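Surface presentation of antigens protein SpaK (Salmonella typhimurium, PDB 2FM8) chaperones type III secretion effectors, storing them in a secretion-competent state in the bacterial cytoplasm for rapid delivery into host cells. Local coordinates at residues 81-86 with 100-105; 52-57 with 117-122. All coordinates share one frame; numbering follows the deposited sequence.

Contact 1 of 2, residues 81-86 with 100-105; sequences CHFARG and LKALVH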
loop_
_atom_site.group_PDB
_atom_site.type_symbol
_atom_site.label_atom_id
_atom_site.label_comp_id
_atom_site.label_asym_id
_atom_site.label_seq_id
_atom_site.Cartn_x
_atom_site.Cartn_y
_atom_site.Cartn_z
ATOM N N CYS A 81 -2.888 -14.241 -14.626
ATOM C CA CYS A 81 -1.816 -14.436 -15.581
ATOM C C CYS A 81 -1.573 -15.938 -15.682
ATOM O O CYS A 81 -1.076 -16.562 -14.731
ATOM C CB CYS A 81 -0.569 -13.713 -15.124
ATOM S SG CYS A 81 0.814 -13.995 -16.176
ATOM N N HIS A 82 -1.922 -16.496 -16.829
ATOM C CA HIS A 82 -1.933 -17.943 -17.030
ATOM C C HIS A 82 -0.540 -18.596 -17.004
ATOM O O HIS A 82 -0.463 -19.796 -16.828
ATOM C CB HIS A 82 -2.613 -18.314 -18.369
ATOM C CG HIS A 82 -4.040 -17.864 -18.488
ATOM N ND1 HIS A 82 -5.042 -18.305 -17.647
ATOM C CD2 HIS A 82 -4.638 -17.025 -19.374
ATOM C CE1 HIS A 82 -6.191 -17.747 -17.999
ATOM N NE2 HIS A 82 -5.972 -16.958 -19.041
ATOM N N PHE A 83 0.536 -17.829 -17.179
ATOM C CA PHE A 83 1.898 -18.412 -17.261
ATOM C C PHE A 83 2.735 -18.219 -15.978
ATOM O O PHE A 83 3.891 -18.658 -15.895
ATOM C CB PHE A 83 2.661 -17.928 -18.522
ATOM C CG PHE A 83 2.809 -16.435 -18.608
ATOM C CD1 PHE A 83 3.813 -15.781 -17.914
ATOM C CD2 PHE A 83 1.920 -15.677 -19.355
ATOM C CE1 PHE A 83 3.930 -14.394 -17.969
ATOM C CE2 PHE A 83 2.033 -14.291 -19.405
ATOM C CZ PHE A 83 3.038 -13.658 -18.720
ATOM N N ALA A 84 2.134 -17.592 -14.977
ATOM C CA ALA A 84 2.787 -17.337 -13.712
ATOM C C ALA A 84 2.379 -18.380 -12.667
ATOM O O ALA A 84 1.231 -18.853 -12.629
ATOM C CB ALA A 84 2.447 -15.936 -13.209
ATOM N N ARG A 85 3.331 -18.723 -11.814
ATOM C CA ARG A 85 3.031 -19.523 -10.644
ATOM C C ARG A 85 2.042 -18.753 -9.813
ATOM O O ARG A 85 2.206 -17.575 -9.635
ATOM C CB ARG A 85 4.270 -19.732 -9.800
ATOM C CG ARG A 85 5.102 -20.820 -10.244
ATOM C CD ARG A 85 5.886 -21.307 -9.089
ATOM N NE ARG A 85 6.939 -22.229 -9.509
ATOM C CZ ARG A 85 6.798 -23.551 -9.609
ATOM N NH1 ARG A 85 5.633 -24.144 -9.368
ATOM N NH2 ARG A 85 7.839 -24.285 -9.980
ATOM N N GLY A 86 1.008 -19.415 -9.330
ATOM C CA GLY A 86 -0.018 -18.748 -8.547
ATOM C C GLY A 86 -1.068 -18.050 -9.387
ATOM O O GLY A 86 -2.026 -17.522 -8.837
ATOM N N LEU A 100 7.222 -5.011 -12.298
ATOM C CA LEU A 100 6.262 -6.042 -12.648
ATOM C C LEU A 100 7.043 -7.337 -12.821
ATOM O O LEU A 100 8.040 -7.361 -13.535
ATOM C CB LEU A 100 5.549 -5.699 -13.963
ATOM C CG LEU A 100 4.487 -6.707 -14.436
ATOM C CD1 LEU A 100 3.304 -6.698 -13.428
ATOM C CD2 LEU A 100 4.012 -6.383 -15.863
ATOM N N LYS A 101 6.574 -8.414 -12.204
ATOM C CA LYS A 101 7.374 -9.651 -12.140
ATOM C C LYS A 101 6.477 -10.856 -12.378
ATOM O O LYS A 101 5.366 -10.926 -11.834
ATOM C CB LYS A 101 8.000 -9.863 -10.747
ATOM C CG LYS A 101 8.718 -8.704 -10.143
ATOM C CD LYS A 101 9.478 -9.125 -8.850
ATOM C CE LYS A 101 8.601 -9.427 -7.649
ATOM N NZ LYS A 101 9.411 -9.801 -6.347
ATOM N N ALA A 102 6.989 -11.810 -13.136
ATOM C CA ALA A 102 6.353 -13.100 -13.333
ATOM C C ALA A 102 7.314 -14.201 -12.885
ATOM O O ALA A 102 8.439 -14.306 -13.411
ATOM C CB ALA A 102 6.011 -13.277 -14.791
ATOM N N LEU A 103 6.906 -14.971 -11.886
ATOM C CA LEU A 103 7.581 -16.197 -11.546
ATOM C C LEU A 103 6.979 -17.216 -12.474
ATOM O O LEU A 103 5.867 -17.650 -12.284
ATOM C CB LEU A 103 7.328 -16.579 -10.075
ATOM C CG LEU A 103 7.892 -17.924 -9.604
ATOM C CD1 LEU A 103 9.377 -17.947 -9.788
ATOM C CD2 LEU A 103 7.534 -18.180 -8.161
ATOM N N VAL A 104 7.720 -17.590 -13.501
ATOM C CA VAL A 104 7.170 -18.403 -14.576
ATOM C C VAL A 104 6.875 -19.847 -14.137
ATOM O O VAL A 104 7.734 -20.519 -13.560
ATOM C CB VAL A 104 8.113 -18.469 -15.764
ATOM C CG1 VAL A 104 7.462 -19.225 -16.909
ATOM C CG2 VAL A 104 8.524 -17.059 -16.220
ATOM N N HIS A 105 5.680 -20.325 -14.469
ATOM C CA HIS A 105 5.307 -21.686 -14.156
ATOM C C HIS A 105 6.131 -22.630 -15.052
ATOM O O HIS A 105 6.310 -22.333 -16.215
ATOM C CB HIS A 105 3.804 -21.878 -14.378
ATOM C CG HIS A 105 3.278 -23.177 -13.837
ATOM N ND1 HIS A 105 3.580 -24.394 -14.405
ATOM C CD2 HIS A 105 2.497 -23.446 -12.763
ATOM C CE1 HIS A 105 2.993 -25.359 -13.713
ATOM N NE2 HIS A 105 2.333 -24.810 -12.709
#

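Contact 2 of 2, residues 52-57 with 117-122; sequences VWIWAQ and TALNGF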
loop_
_atom_site.group_PDB
_atom_site.type_symbol
_atom_site.label_atom_id
_atom_site.label_comp_id
_atom_site.label_asym_id
_atom_site.label_seq_id
_atom_site.Cartn_x
_atom_site.Cartn_y
_atom_site.Cartn_z
ATOM N N VAL A 52 12.629 -19.373 -12.741
ATOM C CA VAL A 52 12.753 -18.434 -13.841
ATOM C C VAL A 52 11.835 -17.220 -13.638
ATOM O O VAL A 52 10.624 -17.358 -13.501
ATOM C CB VAL A 52 12.475 -19.096 -15.177
ATOM C CG1 VAL A 52 12.558 -18.072 -16.296
ATOM C CG2 VAL A 52 13.505 -20.207 -15.411
ATOM N N TRP A 53 12.440 -16.039 -13.615
ATOM C CA TRP A 53 11.720 -14.794 -13.487
ATOM C C TRP A 53 11.783 -13.928 -14.754
ATOM O O TRP A 53 12.843 -13.759 -15.368
ATOM C CB TRP A 53 12.320 -13.978 -12.345
ATOM C CG TRP A 53 12.082 -14.503 -10.970
ATOM C CD1 TRP A 53 12.870 -15.361 -10.293
ATOM C CD2 TRP A 53 11.008 -14.153 -10.081
ATOM N NE1 TRP A 53 12.369 -15.590 -9.058
ATOM C CE2 TRP A 53 11.223 -14.856 -8.890
ATOM C CE3 TRP A 53 9.897 -13.309 -10.177
ATOM C CZ2 TRP A 53 10.357 -14.758 -7.790
ATOM C CZ3 TRP A 53 9.025 -13.212 -9.085
ATOM C CH2 TRP A 53 9.262 -13.925 -7.912
ATOM N N ILE A 54 10.642 -13.349 -15.113
ATOM C CA ILE A 54 10.585 -12.297 -16.136
ATOM C C ILE A 54 10.141 -11.045 -15.401
ATOM O O ILE A 54 9.174 -11.098 -14.624
ATOM C CB ILE A 54 9.568 -12.642 -17.250
ATOM C CG1 ILE A 54 9.934 -13.948 -17.950
ATOM C CG2 ILE A 54 9.456 -11.517 -18.306
ATOM C CD1 ILE A 54 8.747 -14.512 -18.773
ATOM N N TRP A 55 10.832 -9.932 -15.601
ATOM C CA TRP A 55 10.412 -8.709 -14.929
ATOM C C TRP A 55 10.799 -7.458 -15.693
ATOM O O TRP A 55 11.553 -7.515 -16.653
ATOM C CB TRP A 55 10.939 -8.662 -13.503
ATOM C CG TRP A 55 12.340 -8.176 -13.330
ATOM C CD1 TRP A 55 12.750 -6.880 -13.027
ATOM C CD2 TRP A 55 13.519 -8.952 -13.408
ATOM N NE1 TRP A 55 14.110 -6.831 -12.914
ATOM C CE2 TRP A 55 14.614 -8.084 -13.154
ATOM C CE3 TRP A 55 13.764 -10.293 -13.661
ATOM C CZ2 TRP A 55 15.918 -8.519 -13.146
ATOM C CZ3 TRP A 55 15.056 -10.726 -13.661
ATOM C CH2 TRP A 55 16.127 -9.851 -13.400
ATOM N N ALA A 56 10.228 -6.349 -15.265
ATOM C CA ALA A 56 10.505 -5.034 -15.824
ATOM C C ALA A 56 10.282 -3.980 -14.756
ATOM O O ALA A 56 9.297 -4.036 -14.026
ATOM C CB ALA A 56 9.607 -4.759 -17.017
ATOM N N GLN A 57 11.193 -3.022 -14.671
ATOM C CA GLN A 57 10.930 -1.767 -13.958
ATOM C C GLN A 57 9.998 -0.882 -14.753
ATOM O O GLN A 57 10.094 -0.819 -15.974
ATOM C CB GLN A 57 12.235 -1.033 -13.684
ATOM C CG GLN A 57 13.099 -1.758 -12.692
ATOM C CD GLN A 57 14.438 -1.087 -12.517
ATOM O OE1 GLN A 57 14.636 0.044 -12.979
ATOM N NE2 GLN A 57 15.366 -1.762 -11.829
ATOM N N THR A 117 4.972 -17.961 -25.472
ATOM C CA THR A 117 3.667 -17.574 -24.936
ATOM C C THR A 117 3.822 -16.723 -23.676
ATOM O O THR A 117 3.141 -15.699 -23.515
ATOM C CB THR A 117 2.804 -18.817 -24.644
ATOM O OG1 THR A 117 2.476 -19.458 -25.897
ATOM C CG2 THR A 117 1.523 -18.463 -23.882
ATOM N N ALA A 118 4.722 -17.150 -22.789
ATOM C CA ALA A 118 5.006 -16.394 -21.585
ATOM C C ALA A 118 5.621 -15.026 -21.897
ATOM O O ALA A 118 5.235 -14.039 -21.290
ATOM C CB ALA A 118 5.948 -17.187 -20.657
ATOM N N LEU A 119 6.604 -14.971 -22.800
ATOM C CA LEU A 119 7.257 -13.694 -23.098
ATOM C C LEU A 119 6.340 -12.683 -23.786
ATOM O O LEU A 119 6.392 -11.489 -23.490
ATOM C CB LEU A 119 8.503 -13.873 -23.988
ATOM C CG LEU A 119 9.792 -14.406 -23.376
ATOM C CD1 LEU A 119 10.882 -14.577 -24.494
ATOM C CD2 LEU A 119 10.292 -13.517 -22.297
ATOM N N ASN A 120 5.536 -13.154 -24.738
ATOM C CA ASN A 120 4.615 -12.279 -25.453
ATOM C C ASN A 120 3.475 -11.835 -24.543
ATOM O O ASN A 120 3.009 -10.695 -24.623
ATOM C CB ASN A 120 4.082 -12.993 -26.687
ATOM C CG ASN A 120 5.109 -13.045 -27.811
ATOM O OD1 ASN A 120 5.413 -12.022 -28.433
ATOM N ND2 ASN A 120 5.656 -14.218 -28.058
ATOM N N GLY A 121 3.041 -12.744 -23.668
ATOM C CA GLY A 121 2.041 -12.419 -22.674
ATOM C C GLY A 121 2.553 -11.354 -21.708
ATOM O O GLY A 121 1.850 -10.394 -21.391
ATOM N N PHE A 122 3.785 -11.519 -21.256
ATOM C CA PHE A 122 4.429 -10.515 -20.420
ATOM C C PHE A 122 4.518 -9.185 -21.139
ATOM O O PHE A 122 4.221 -8.164 -20.564
ATOM C CB PHE A 122 5.811 -10.939 -19.931
ATOM C CG PHE A 122 6.351 -10.041 -18.853
ATOM C CD1 PHE A 122 6.141 -10.334 -17.517
ATOM C CD2 PHE A 122 7.045 -8.881 -19.173
ATOM C CE1 PHE A 122 6.605 -9.479 -16.511
ATOM C CE2 PHE A 122 7.527 -8.040 -18.178
ATOM C CZ PHE A 122 7.301 -8.342 -16.847
#

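Contact 1 of 2, residues 81-86 with 100-105
Phe83 and Arg85 bond through their backbones to His105 and Leu103. His105 N donates to Phe83 O at 2.8 Å, and Arg85 N donates to Leu103 O at 2.8 Å. They flank Ala84 and Val104, whose CA atoms are 4.6 Å apart, in the pattern of a non-hydrogen-bonded antiparallel pair. The same carbonyls also take CA-H...O contacts: Leu103 O from Ala84 CA (3.4 Å) and Phe83 O from Val104 CA.

Apolar contact lies beyond these bonds. The aliphatic part of Arg85 crosses Leu103 obliquely, its CD 3.7 Å from Leu103 CD2. Phe83 CG stands between its own backbone N and carbonyl carbon (chi1 58°); the ring's edge meets Ala102 CB at CE1 (4.0 Å), while Cys81 SG sits over the centre of one ring face.

Among polar ends, His105 ND1 is bonded to Asp107 N. Arg85 NH1 lies close to NH2 of Arg85 of the second subunit, a like-charged pair at the dimer interface.

The whole is an isolated beta bridge, fastening the loop after helix 62-78, with its type I turn Cys81-Ala84, to residues 103-105, where the chain runs on from strand 97-103.

Contact 2 of 2, residues 52-57 with 117-122
The Phe122 ring carries Ile54 CG2 over the centre of one face, 3.4 Å above its plane. The methyl is 14° off the ring normal, which makes this a CH-pi contact; the ring's CG, CD1 and CD2 are all within 3.7 Å of it. At the far end of the ring, CZ approaches Trp55 CA obliquely at 3.7 Å, and CE1 lies 3.6 Å from Ile54 O, bringing the ring against the strand backbone as well as its side chains. Ala56 CB adds a looser touch at CE2 (4.1 Å). With CG anti to the backbone N (chi1 -168°), the Phe122 side chain reaches to the strand; it and the Ile54 side chain slide past each other in opposite directions.

The other branch of Ile54 works separately. Its CD1 meets Leu119 CD2 at 4.0 Å, the two side chains crossing at about a right angle, and stands 4.3 Å from Ala118 CB. One isoleucine therefore touches three helix residues. No hydrogen bond joins the segments; all six touching residues are buried.

The axes of strand 52-57 and helix 117-122 run 18° from parallel, 9.9 Å apart at closest. Ile54, with Leu100 and Ala102 of neighbouring strand 97-103, touches Phe122, which places helix 112-132 against one face of the antiparallel sheet; Ile43 of strand 43-48 touches Ile54. Trp55 points away from the helix and packs on the chain of another protein.

Overall arrangement
The centres of the two contacts are about 8 Å apart, and neighbouring strands 51-57 and 97-103 of the antiparallel sheet connect them. Ala102 N to Ile54 O (2.7 Å) and Leu100 N to Ala56 O (2.9 Å) are probable hydrogen bonds. A second link is on the helix side, where Phe83 CZ packs 3.4 Å from Phe122 N. Along the chain, 52-57 comes first, then 81-86, 100-105 and 117-122, so both halves of contact 1 fall between those of contact 2. Contact 2 lies near the chain centre, contact 1 about 9 Å from it. Gly86 of the second subunit packs on Leu103 of contact 1 and on Trp53 of strand 52-57. Core and dimer surface thus share these strands.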